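PDB 2RK0: Glyoxalase/Bleomycin resistance protein/dioxygenase domain from Frankia sp., which is of unestablished function but belongs to the glyoxalase/bleomycin resistance/dioxygenase superfamily, whose members include metal-dependent enzymes and drug-binding resistance proteins. Local coordinates for residues G45-P48 with G49-I53. Numbering follows the deposited sequence.
Sequences GVLP and GGLSI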
loop_
_atom_site.group_PDB
_atom_site.type_symbol
_atom_site.label_atom_id
_atom_site.label_comp_id
_atom_site.label_asym_id
_atom_site.label_seq_id
_atom_site.Cartn_x
_atom_site.Cartn_y
_atom_site.Cartn_z
ATOM N N GLY A 45 -13.456 4.296 2.475
ATOM C CA GLY A 45 -13.919 4.934 1.259
ATOM C C GLY A 45 -13.347 4.240 0.040
ATOM O O GLY A 45 -12.500 3.352 0.159
ATOM N N VAL A 46 -13.813 4.633 -1.140
ATOM C CA VAL A 46 -13.314 4.039 -2.371
ATOM C C VAL A 46 -12.880 5.135 -3.323
ATOM O O VAL A 46 -13.458 6.223 -3.341
ATOM C CB VAL A 46 -14.389 3.178 -3.065
ATOM C CG1 VAL A 46 -13.781 2.467 -4.257
ATOM C CG2 VAL A 46 -14.966 2.170 -2.085
ATOM N N LEU A 47 -11.850 4.847 -4.109
ATOM C CA LEU A 47 -11.332 5.804 -5.076
ATOM C C LEU A 47 -11.893 5.502 -6.453
ATOM O O LEU A 47 -12.408 4.412 -6.699
ATOM C CB LEU A 47 -9.809 5.695 -5.182
ATOM C CG LEU A 47 -8.926 5.855 -3.948
ATOM C CD1 LEU A 47 -7.503 5.549 -4.352
ATOM C CD2 LEU A 47 -9.034 7.258 -3.385
ATOM N N PRO A 48 -11.827 6.478 -7.365
ATOM C CA PRO A 48 -12.338 6.189 -8.703
ATOM C C PRO A 48 -11.465 5.017 -9.167
ATOM O O PRO A 48 -10.276 4.957 -8.832
ATOM C CB PRO A 48 -12.034 7.471 -9.462
ATOM C CG PRO A 48 -12.226 8.529 -8.394
ATOM C CD PRO A 48 -11.536 7.915 -7.195
ATOM N N GLY A 49 -12.043 4.082 -9.912
ATOM C CA GLY A 49 -11.270 2.941 -10.358
ATOM C C GLY A 49 -11.535 1.738 -9.476
ATOM O O GLY A 49 -11.221 0.611 -9.850
ATOM N N GLY A 50 -12.092 1.973 -8.288
ATOM C CA GLY A 50 -12.423 0.869 -7.397
ATOM C C GLY A 50 -11.573 0.569 -6.168
ATOM O O GLY A 50 -12.016 -0.186 -5.299
ATOM N N LEU A 51 -10.374 1.136 -6.073
ATOM C CA LEU A 51 -9.518 0.855 -4.916
ATOM C C LEU A 51 -10.094 1.340 -3.596
ATOM O O LEU A 51 -10.459 2.509 -3.452
ATOM C CB LEU A 51 -8.123 1.466 -5.094
ATOM C CG LEU A 51 -7.196 1.238 -3.890
ATOM C CD1 LEU A 51 -6.995 -0.250 -3.649
ATOM C CD2 LEU A 51 -5.864 1.918 -4.129
ATOM N N SER A 52 -10.175 0.427 -2.634
ATOM C CA SER A 52 -10.685 0.750 -1.309
ATOM C C SER A 52 -9.550 1.210 -0.412
ATOM O O SER A 52 -8.510 0.558 -0.326
ATOM C CB SER A 52 -11.356 -0.466 -0.656
ATOM O OG SER A 52 -12.735 -0.541 -0.964
ATOM N N ILE A 53 -9.760 2.338 0.252
ATOM C CA ILE A 53 -8.774 2.869 1.173
ATOM C C ILE A 53 -9.449 3.173 2.498
ATOM O O ILE A 53 -10.440 3.910 2.557
ATOM C CB ILE A 53 -8.127 4.165 0.656
ATOM C CG1 ILE A 53 -7.299 3.866 -0.589
ATOM C CG2 ILE A 53 -7.236 4.770 1.743
ATOM C CD1 ILE A 53 -6.628 5.072 -1.160
HETATM O O HOH W 1 -8.933 2.681 -7.930
#
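L47 lays its CD1 methyl over the tip of I53, 3.3 Å from I53 CD1, a tight methyl-to-methyl contact, while the same methyl reaches L51 CD2 at 4.0 Å. L47 and L51 run side by side in the same direction. With L47 CG set beside its own backbone N (chi1 -57°), the isobutyl group drops onto the face that I53 occupies, where F78 of strand 72-80 also packs against L47 and L51; L51 packs on V6 of the second subunit too. On the other face V46 CG2 lies 3.7 Å from S52 OG, a hydroxyl hydrogen-bonded to H44. Between the two faces, G45 and I53 form an antiparallel hydrogen-bonded pair. Just past the V46-S52 pair, where the strands give way to the loop, L47 N donates to L51 O at 2.8 Å, nearly straight at 164°. G50 N to L47 O, 2.9 Å, closes a type II turn whose third residue, G49, has the positive phi usual there; G50 shares it. A water on the side where L47 and L51 point accepts from L51 N and donates to P48 O. The hairpin's turn thus rests on main-chain bonds, this water bridge and two glycines, while L47, L51 and I53 supply apolar packing.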